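Local coordinates for core protein VP7 (African horsesickness virus, PDB 1AHS), which forms, as a homotrimer, the surface of the viral core and binds structural protein VP3; this chain is the top domain, at residues G14-P19 and A113-L118; A33-D38 and L118-L123; Y60-P65 and G95-W100. All coordinates share one frame; numbering follows the deposited sequence.

How the contacts relate
From the N terminus, residues 14-19 come first, in the loop before strand 23-27, and pack against 113-118 in contact 1. Contact 2 then joins 33-38 on strand 32-37 to 118-123, so the two contacts cross along the chain and share L118 on strand 116-122. Contact 3, between 60-65 and 95-100, is a shorter loop nested inside both. Strand 116-122 is the hub: strand 32-37 lies on one side of it and strand 59-65 on the other, with 98-100 beyond the latter. Contacts 2 and 3 thus run across one antiparallel sheet of the β-sandwich, while contact 1 ties the N-terminal loop to this sheet.

Contact 1 (G14-P19 and A113-L118); sequences GRYYVP and ARRSIL
Where the N-terminal loop of the VP7 top domain packs on the start of strand 116-122, one of the central strands of its antiparallel β-sandwich, Y16 meets R115 and I117. The aliphatic part of R115 lies over one face of the Y16 ring: CD sits 3.5 Å above the ring plane, displaced from the centre toward the rim on the CZ side, in a CH-pi contact. A chi1 of -68° puts R115 CG beside its own backbone N and 3.8 Å from Y16 CZ, and the side chain crosses that of Y16 at about a right angle. The R115 chain bends at chi3; its guanidinium plane stands 72° from the ring plane. With R115 CZ 5.2 Å from the Y16 ring centroid, any cation-pi attraction is weak at most. I117 approaches the same ring at its edge, with CG1 4.4 Å from Y16 CD2, and S116 O also lies near the ring plane.

G14 N donates to E34 OE1, and G14 and Y16 both make backbone bonds with C70. R15 turns away from strand 116-122, and its NH1 and NH2 reach S76 OG and G74 O of the second subunit, linking the loop to the trimer interface. The tip of I117 meets the backbone of the loop: I117 CD1 is 3.7 Å from G14 C and 4.1 Å from Y16 N.

Contact 2 (A33-D38 and L118-L123); sequences AEVCMD and LQFEVL
V35 is rotated away from a staggered position (chi1 27°), which sets CG1 against the rim of F120, whose CG is anti to its carbonyl carbon (chi1 -69°). The meeting is edge-on: V35 CG1 lies in the plane of the F120 ring, only 3.4 Å from F120 CE2, a close approach for a valine rotamer that is itself off a staggered position. V35 CG1 also packs on L118 CB, and farther along M37 SD touches L118 CD2 at 4.2 Å.

Beneath these side chains the backbones pair in antiparallel register. A33 and F120 form one hydrogen-bonded pair, with A33 N to F120 O at 3.1 Å and F120 N to A33 O at 2.9 Å. V35 and L118 form the next, V35 N reaching L118 O at 2.8 Å and L118 N returning to V35 O at 2.9 Å. Between them E34 and Q119 are a non-hydrogen-bonded pair, and E34 CA makes a further C-H...O contact with L118 O.

On the face that carries E34 and Q119, opposite V35, L118 and F120, the two extended side chains have carboxylate and amide planes 17° apart without bonding to each other. The E34 carboxylate is instead held by S13 OG of the N-terminal loop, while Q119 packs on I28 of the third subunit. On the other face M37, L118 and F120 all touch V108 of strand 106-110, in the second sheet. One face buried against the facing sheet, the other covered by a loop and a neighbouring subunit, is how a central strand pair sits in this trimeric antiparallel β-sandwich.

Contact 3 (Y60-P65 and G95-W100); sequences YFVWRP and GDVVAW
The F61 ring carries V98 CG1 over one face, 3.5 Å above its plane and offset toward the rim, and W100 CB lies at the ring edge, 3.8 Å from F61 CE2. These residues lie where strand 98-100, outermost in the sheet within this chain, joins strand 59-65 of the antiparallel β-sandwich. F61 CB already points to the face of the sheet that carries V98, and chi1 (76°) sets CG between the backbone N and the carbonyl carbon. F61, V98 and W100 all touch V87 of the second sheet.

Y60 and A99 occupy the opposite face of the sheet, A99 CB packing 3.8 Å from Y60 CE1. V97 CG1 comes to the edge of the Y60 ring.

F61 and V98 are a hydrogen-bonded pair, F61 N donating to V98 O at 3.0 Å and V98 N to F61 O, an acceptor whose position is less sure. Beyond this pair the regular ladder ends, and V62 CG1 packs on D96 O and V97. G95 N then reaches W63 O in a long bond of 3.3 Å. Between these direct links a water bridges the backbones, accepting from W63 N and donating to D96 O at 2.6 Å.

Contact 1 (G14-P19 and A113-L118)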
loop_
_atom_site.group_PDB
_atom_site.type_symbol
_atom_site.label_atom_id
_atom_site.label_comp_id
_atom_site.label_asym_id
_atom_site.label_seq_id
_atom_site.Cartn_x
_atom_site.Cartn_y
_atom_site.Cartn_z
ATOM N N GLY B 14 0.082 2.321 7.402
ATOM C CA GLY B 14 0.697 3.421 8.086
ATOM C C GLY B 14 -0.147 4.237 9.004
ATOM O O GLY B 14 0.312 5.268 9.458
ATOM N N ARG B 15 -1.369 3.818 9.279
ATOM C CA ARG B 15 -2.215 4.566 10.191
ATOM C C ARG B 15 -2.217 3.893 11.568
ATOM O O ARG B 15 -2.702 2.776 11.721
ATOM C CB ARG B 15 -3.638 4.678 9.643
ATOM C CG ARG B 15 -4.588 5.454 10.590
ATOM C CD ARG B 15 -5.850 5.903 9.882
ATOM N NE ARG B 15 -5.579 7.032 9.017
ATOM C CZ ARG B 15 -5.746 8.296 9.386
ATOM N NH1 ARG B 15 -6.189 8.571 10.607
ATOM N NH2 ARG B 15 -5.486 9.282 8.523
ATOM N N TYR B 16 -1.702 4.570 12.583
ATOM C CA TYR B 16 -1.642 3.953 13.882
ATOM C C TYR B 16 -2.999 3.560 14.449
ATOM O O TYR B 16 -3.929 4.362 14.485
ATOM C CB TYR B 16 -0.867 4.861 14.819
ATOM C CG TYR B 16 -0.461 4.227 16.124
ATOM C CD1 TYR B 16 -1.300 4.307 17.222
ATOM C CD2 TYR B 16 0.779 3.589 16.277
ATOM C CE1 TYR B 16 -0.940 3.782 18.446
ATOM C CE2 TYR B 16 1.158 3.053 17.519
ATOM C CZ TYR B 16 0.283 3.164 18.596
ATOM O OH TYR B 16 0.605 2.724 19.855
ATOM N N TYR B 17 -3.122 2.297 14.853
ATOM C CA TYR B 17 -4.354 1.791 15.423
ATOM C C TYR B 17 -4.078 0.653 16.409
ATOM O O TYR B 17 -3.770 -0.474 16.026
ATOM C CB TYR B 17 -5.267 1.303 14.337
ATOM C CG TYR B 17 -6.591 0.810 14.858
ATOM C CD1 TYR B 17 -7.454 1.667 15.510
ATOM C CD2 TYR B 17 -6.988 -0.515 14.690
ATOM C CE1 TYR B 17 -8.688 1.231 15.987
ATOM C CE2 TYR B 17 -8.219 -0.965 15.158
ATOM C CZ TYR B 17 -9.063 -0.086 15.810
ATOM O OH TYR B 17 -10.278 -0.506 16.315
ATOM N N VAL B 18 -4.180 0.993 17.687
ATOM C CA VAL B 18 -3.976 0.102 18.842
ATOM C C VAL B 18 -5.045 0.526 19.891
ATOM O O VAL B 18 -4.756 1.280 20.813
ATOM C CB VAL B 18 -2.586 0.347 19.455
ATOM C CG1 VAL B 18 -2.431 -0.449 20.698
ATOM C CG2 VAL B 18 -1.507 0.005 18.477
ATOM N N PRO B 19 -6.303 0.077 19.725
ATOM C CA PRO B 19 -7.434 0.388 20.602
ATOM C C PRO B 19 -7.347 -0.081 22.072
ATOM O O PRO B 19 -7.872 0.582 22.978
ATOM C CB PRO B 19 -8.607 -0.254 19.866
ATOM C CG PRO B 19 -7.991 -1.466 19.285
ATOM C CD PRO B 19 -6.709 -0.924 18.726
ATOM N N ALA B 113 11.372 5.693 22.701
ATOM C CA ALA B 113 10.392 6.525 23.426
ATOM C C ALA B 113 9.169 7.077 22.688
ATOM O O ALA B 113 8.478 7.935 23.227
ATOM C CB ALA B 113 11.106 7.670 24.163
ATOM N N ARG B 114 8.930 6.655 21.452
ATOM C CA ARG B 114 7.771 7.128 20.738
ATOM C C ARG B 114 7.159 5.924 20.036
ATOM O O ARG B 114 7.747 4.852 20.058
ATOM C CB ARG B 114 8.142 8.254 19.782
ATOM C CG ARG B 114 9.242 7.977 18.829
ATOM C CD ARG B 114 9.479 9.164 17.878
ATOM N NE ARG B 114 10.816 9.766 18.019
ATOM C CZ ARG B 114 11.813 9.691 17.125
ATOM N NH1 ARG B 114 11.669 9.034 15.986
ATOM N NH2 ARG B 114 12.989 10.256 17.387
ATOM N N ARG B 115 5.952 6.067 19.504
ATOM C CA ARG B 115 5.292 4.973 18.818
ATOM C C ARG B 115 6.000 4.581 17.544
ATOM O O ARG B 115 6.725 5.389 16.966
ATOM C CB ARG B 115 3.861 5.366 18.526
ATOM C CG ARG B 115 3.055 5.482 19.788
ATOM C CD ARG B 115 1.744 6.172 19.510
ATOM N NE ARG B 115 1.879 7.614 19.307
ATOM C CZ ARG B 115 0.844 8.442 19.143
ATOM N NH1 ARG B 115 -0.401 7.972 19.148
ATOM N NH2 ARG B 115 1.052 9.753 19.047
ATOM N N SER B 116 5.810 3.338 17.106
ATOM C CA SER B 116 6.433 2.871 15.870
ATOM C C SER B 116 5.517 1.895 15.136
ATOM O O SER B 116 4.627 1.322 15.761
ATOM C CB SER B 116 7.746 2.155 16.186
ATOM O OG SER B 116 8.693 3.033 16.785
ATOM N N ILE B 117 5.678 1.762 13.816
ATOM C CA ILE B 117 4.895 0.772 13.076
ATOM C C ILE B 117 5.929 -0.045 12.314
ATOM O O ILE B 117 6.837 0.540 11.730
ATOM C CB ILE B 117 3.928 1.362 12.046
ATOM C CG1 ILE B 117 2.830 2.167 12.703
ATOM C CG2 ILE B 117 3.179 0.248 11.342
ATOM C CD1 ILE B 117 1.872 2.684 11.697
ATOM N N LEU B 118 5.861 -1.378 12.392
ATOM C CA LEU B 118 6.786 -2.243 11.656
ATOM C C LEU B 118 6.003 -2.960 10.579
ATOM O O LEU B 118 4.885 -3.450 10.827
ATOM C CB LEU B 118 7.391 -3.308 12.557
ATOM C CG LEU B 118 8.606 -3.026 13.426
ATOM C CD1 LEU B 118 8.520 -1.711 14.147
ATOM C CD2 LEU B 118 8.686 -4.131 14.427
#

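Contact 2 (A33-D38 and L118-L123)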
loop_
_atom_site.group_PDB
_atom_site.type_symbol
_atom_site.label_atom_id
_atom_site.label_comp_id
_atom_site.label_asym_id
_atom_site.label_seq_id
_atom_site.Cartn_x
_atom_site.Cartn_y
_atom_site.Cartn_z
ATOM N N ALA B 33 1.949 -7.249 6.309
ATOM C CA ALA B 33 1.257 -7.116 7.570
ATOM C C ALA B 33 2.036 -6.020 8.307
ATOM O O ALA B 33 3.210 -5.793 8.003
ATOM C CB ALA B 33 1.332 -8.437 8.321
ATOM N N GLU B 34 1.422 -5.333 9.253
ATOM C CA GLU B 34 2.126 -4.296 9.993
ATOM C C GLU B 34 1.763 -4.411 11.460
ATOM O O GLU B 34 0.636 -4.754 11.777
ATOM C CB GLU B 34 1.662 -2.910 9.530
ATOM C CG GLU B 34 2.110 -2.487 8.131
ATOM C CD GLU B 34 1.669 -1.076 7.731
ATOM O OE1 GLU B 34 0.913 -0.392 8.476
ATOM O OE2 GLU B 34 2.070 -0.644 6.626
ATOM N N VAL B 35 2.688 -4.140 12.369
ATOM C CA VAL B 35 2.319 -4.176 13.784
ATOM C C VAL B 35 2.601 -2.799 14.386
ATOM O O VAL B 35 3.660 -2.208 14.167
ATOM C CB VAL B 35 2.934 -5.419 14.541
ATOM C CG1 VAL B 35 4.177 -5.876 13.888
ATOM C CG2 VAL B 35 3.164 -5.148 15.986
ATOM N N CYS B 36 1.552 -2.199 14.924
ATOM C CA CYS B 36 1.617 -0.886 15.512
ATOM C C CYS B 36 2.115 -1.094 16.906
ATOM O O CYS B 36 1.563 -1.911 17.613
ATOM C CB CYS B 36 0.220 -0.262 15.559
ATOM S SG CYS B 36 -0.416 0.263 13.951
ATOM N N MET B 37 3.111 -0.337 17.343
ATOM C CA MET B 37 3.654 -0.533 18.687
ATOM C C MET B 37 3.822 0.717 19.511
ATOM O O MET B 37 4.453 1.676 19.074
ATOM C CB MET B 37 5.023 -1.203 18.597
ATOM C CG MET B 37 5.029 -2.509 17.878
ATOM S SD MET B 37 6.579 -3.221 17.980
ATOM C CE MET B 37 6.368 -3.908 19.657
ATOM N N ASP B 38 3.285 0.702 20.712
ATOM C CA ASP B 38 3.446 1.820 21.613
ATOM C C ASP B 38 4.915 1.903 22.034
ATOM O O ASP B 38 5.740 1.047 21.698
ATOM C CB ASP B 38 2.640 1.609 22.868
ATOM C CG ASP B 38 1.990 2.871 23.356
ATOM O OD1 ASP B 38 2.558 4.000 23.203
ATOM O OD2 ASP B 38 0.861 2.722 23.878
ATOM N N LEU B 118 5.861 -1.378 12.392
ATOM C CA LEU B 118 6.786 -2.243 11.656
ATOM C C LEU B 118 6.003 -2.960 10.579
ATOM O O LEU B 118 4.885 -3.450 10.827
ATOM C CB LEU B 118 7.391 -3.308 12.557
ATOM C CG LEU B 118 8.606 -3.026 13.426
ATOM C CD1 LEU B 118 8.520 -1.711 14.147
ATOM C CD2 LEU B 118 8.686 -4.131 14.427
ATOM N N GLN B 119 6.624 -3.072 9.409
ATOM C CA GLN B 119 6.037 -3.732 8.267
ATOM C C GLN B 119 6.765 -5.044 7.992
ATOM O O GLN B 119 7.986 -5.058 8.057
ATOM C CB GLN B 119 6.186 -2.811 7.059
ATOM C CG GLN B 119 5.820 -3.464 5.773
ATOM C CD GLN B 119 6.016 -2.591 4.559
ATOM O OE1 GLN B 119 5.240 -1.651 4.336
ATOM N NE2 GLN B 119 7.013 -2.935 3.722
ATOM N N PHE B 120 6.035 -6.117 7.655
ATOM C CA PHE B 120 6.630 -7.428 7.315
ATOM C C PHE B 120 6.147 -7.718 5.937
ATOM O O PHE B 120 4.974 -7.713 5.718
ATOM C CB PHE B 120 6.096 -8.540 8.218
ATOM C CG PHE B 120 6.553 -8.429 9.623
ATOM C CD1 PHE B 120 7.746 -8.978 10.007
ATOM C CD2 PHE B 120 5.842 -7.675 10.538
ATOM C CE1 PHE B 120 8.222 -8.767 11.304
ATOM C CE2 PHE B 120 6.307 -7.455 11.839
ATOM C CZ PHE B 120 7.496 -7.994 12.216
ATOM N N GLU B 121 7.021 -7.986 5.001
ATOM C CA GLU B 121 6.547 -8.256 3.676
ATOM C C GLU B 121 7.000 -9.647 3.316
ATOM O O GLU B 121 8.184 -9.915 3.334
ATOM C CB GLU B 121 7.185 -7.275 2.692
ATOM C CG GLU B 121 6.870 -7.590 1.232
ATOM C CD GLU B 121 7.453 -6.591 0.282
ATOM O OE1 GLU B 121 8.036 -5.584 0.754
ATOM O OE2 GLU B 121 7.318 -6.794 -0.944
ATOM N N VAL B 122 6.074 -10.534 3.015
ATOM C CA VAL B 122 6.433 -11.882 2.645
ATOM C C VAL B 122 6.881 -11.914 1.206
ATOM O O VAL B 122 6.185 -11.467 0.309
ATOM C CB VAL B 122 5.280 -12.777 2.861
ATOM C CG1 VAL B 122 5.583 -14.147 2.396
ATOM C CG2 VAL B 122 4.951 -12.770 4.310
ATOM N N LEU B 123 8.025 -12.519 0.963
ATOM C CA LEU B 123 8.605 -12.520 -0.365
ATOM C C LEU B 123 8.275 -13.633 -1.349
ATOM O O LEU B 123 7.695 -13.394 -2.398
ATOM C CB LEU B 123 10.116 -12.282 -0.262
ATOM C CG LEU B 123 10.503 -10.892 0.278
ATOM C CD1 LEU B 123 11.987 -10.733 0.251
ATOM C CD2 LEU B 123 9.911 -9.805 -0.594
#

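Contact 3 (Y60-P65 and G95-W100)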
loop_
_atom_site.group_PDB
_atom_site.type_symbol
_atom_site.label_atom_id
_atom_site.label_comp_id
_atom_site.label_asym_id
_atom_site.label_seq_id
_atom_site.Cartn_x
_atom_site.Cartn_y
_atom_site.Cartn_z
ATOM N N TYR B 60 9.474 -16.709 3.552
ATOM C CA TYR B 60 10.644 -15.838 3.473
ATOM C C TYR B 60 10.144 -14.409 3.706
ATOM O O TYR B 60 9.179 -14.016 3.077
ATOM C CB TYR B 60 11.250 -15.917 2.077
ATOM C CG TYR B 60 12.239 -17.048 1.861
ATOM C CD1 TYR B 60 13.580 -16.881 2.177
ATOM C CD2 TYR B 60 11.831 -18.303 1.407
ATOM C CE1 TYR B 60 14.511 -17.933 2.055
ATOM C CE2 TYR B 60 12.757 -19.377 1.283
ATOM C CZ TYR B 60 14.100 -19.181 1.620
ATOM O OH TYR B 60 15.041 -20.210 1.552
ATOM N N PHE B 61 10.751 -13.630 4.595
ATOM C CA PHE B 61 10.280 -12.257 4.814
ATOM C C PHE B 61 11.339 -11.228 5.187
ATOM O O PHE B 61 12.442 -11.606 5.528
ATOM C CB PHE B 61 9.219 -12.253 5.884
ATOM C CG PHE B 61 9.742 -12.414 7.282
ATOM C CD1 PHE B 61 10.270 -11.334 7.972
ATOM C CD2 PHE B 61 9.578 -13.623 7.958
ATOM C CE1 PHE B 61 10.609 -11.452 9.307
ATOM C CE2 PHE B 61 9.914 -13.750 9.285
ATOM C CZ PHE B 61 10.427 -12.664 9.959
ATOM N N VAL B 62 11.024 -9.939 5.040
ATOM C CA VAL B 62 11.918 -8.855 5.460
ATOM C C VAL B 62 11.072 -7.954 6.297
ATOM O O VAL B 62 9.874 -7.929 6.122
ATOM C CB VAL B 62 12.428 -7.938 4.347
ATOM C CG1 VAL B 62 13.469 -8.580 3.632
ATOM C CG2 VAL B 62 11.377 -7.597 3.379
ATOM N N TRP B 63 11.671 -7.247 7.246
ATOM C CA TRP B 63 10.907 -6.290 8.030
ATOM C C TRP B 63 11.621 -4.936 7.978
ATOM O O TRP B 63 12.775 -4.836 7.559
ATOM C CB TRP B 63 10.762 -6.753 9.468
ATOM C CG TRP B 63 12.008 -6.676 10.238
ATOM C CD1 TRP B 63 13.018 -7.591 10.270
ATOM C CD2 TRP B 63 12.403 -5.605 11.094
ATOM N NE1 TRP B 63 14.018 -7.150 11.093
ATOM C CE2 TRP B 63 13.666 -5.931 11.613
ATOM C CE3 TRP B 63 11.811 -4.381 11.471
ATOM C CZ2 TRP B 63 14.352 -5.082 12.489
ATOM C CZ3 TRP B 63 12.505 -3.530 12.352
ATOM C CH2 TRP B 63 13.753 -3.890 12.844
ATOM N N ARG B 64 10.881 -3.876 8.251
ATOM C CA ARG B 64 11.456 -2.552 8.325
ATOM C C ARG B 64 10.494 -1.605 8.981
ATOM O O ARG B 64 9.299 -1.862 9.034
ATOM C CB ARG B 64 12.030 -2.027 6.999
ATOM C CG ARG B 64 11.187 -2.081 5.813
ATOM C CD ARG B 64 11.471 -3.347 5.024
ATOM N NE ARG B 64 11.958 -3.120 3.661
ATOM C CZ ARG B 64 11.233 -3.336 2.571
ATOM N NH1 ARG B 64 9.970 -3.767 2.668
ATOM N NH2 ARG B 64 11.789 -3.156 1.393
ATOM N N PRO B 65 11.026 -0.623 9.687
ATOM C CA PRO B 65 10.222 0.373 10.381
ATOM C C PRO B 65 9.725 1.388 9.377
ATOM O O PRO B 65 10.257 1.452 8.272
ATOM C CB PRO B 65 11.231 0.989 11.346
ATOM C CG PRO B 65 12.502 0.945 10.576
ATOM C CD PRO B 65 12.461 -0.432 9.963
ATOM N N GLY B 95 15.798 -5.095 6.323
ATOM C CA GLY B 95 16.439 -5.191 5.014
ATOM C C GLY B 95 17.067 -6.518 4.612
ATOM O O GLY B 95 17.385 -6.738 3.432
ATOM N N ASP B 96 17.253 -7.416 5.579
ATOM C CA ASP B 96 17.835 -8.730 5.306
ATOM C C ASP B 96 16.705 -9.704 5.179
ATOM O O ASP B 96 15.803 -9.713 6.022
ATOM C CB ASP B 96 18.681 -9.237 6.482
ATOM C CG ASP B 96 20.051 -8.578 6.590
ATOM O OD1 ASP B 96 20.474 -7.810 5.679
ATOM O OD2 ASP B 96 20.702 -8.859 7.631
ATOM N N VAL B 97 16.796 -10.562 4.171
ATOM C CA VAL B 97 15.801 -11.611 3.920
ATOM C C VAL B 97 15.997 -12.725 4.957
ATOM O O VAL B 97 17.086 -13.275 5.052
ATOM C CB VAL B 97 15.987 -12.231 2.518
ATOM C CG1 VAL B 97 14.861 -13.162 2.213
ATOM C CG2 VAL B 97 16.035 -11.158 1.463
ATOM N N VAL B 98 14.949 -13.069 5.704
ATOM C CA VAL B 98 15.030 -14.095 6.731
ATOM C C VAL B 98 14.136 -15.287 6.373
ATOM O O VAL B 98 13.016 -15.081 5.916
ATOM C CB VAL B 98 14.657 -13.500 8.128
ATOM C CG1 VAL B 98 13.711 -12.364 7.995
ATOM C CG2 VAL B 98 13.986 -14.493 8.975
ATOM N N ALA B 99 14.656 -16.521 6.524
ATOM C CA ALA B 99 13.913 -17.789 6.253
ATOM C C ALA B 99 13.262 -18.244 7.549
ATOM O O ALA B 99 13.957 -18.572 8.501
ATOM C CB ALA B 99 14.868 -18.874 5.750
ATOM N N TRP B 100 11.944 -18.238 7.612
ATOM C CA TRP B 100 11.246 -18.606 8.836
ATOM C C TRP B 100 10.585 -19.975 8.707
ATOM O O TRP B 100 9.866 -20.234 7.736
ATOM C CB TRP B 100 10.177 -17.571 9.141
ATOM C CG TRP B 100 9.442 -17.821 10.385
ATOM C CD1 TRP B 100 9.971 -18.248 11.567
ATOM C CD2 TRP B 100 8.042 -17.580 10.626
ATOM N NE1 TRP B 100 8.978 -18.282 12.536
ATOM C CE2 TRP B 100 7.793 -17.883 11.981
ATOM C CE3 TRP B 100 6.994 -17.127 9.835
ATOM C CZ2 TRP B 100 6.536 -17.756 12.556
ATOM C CZ3 TRP B 100 5.750 -16.995 10.405
ATOM C CH2 TRP B 100 5.525 -17.306 11.748
HETATM O O HOH W 1 14.508 -8.227 7.690
#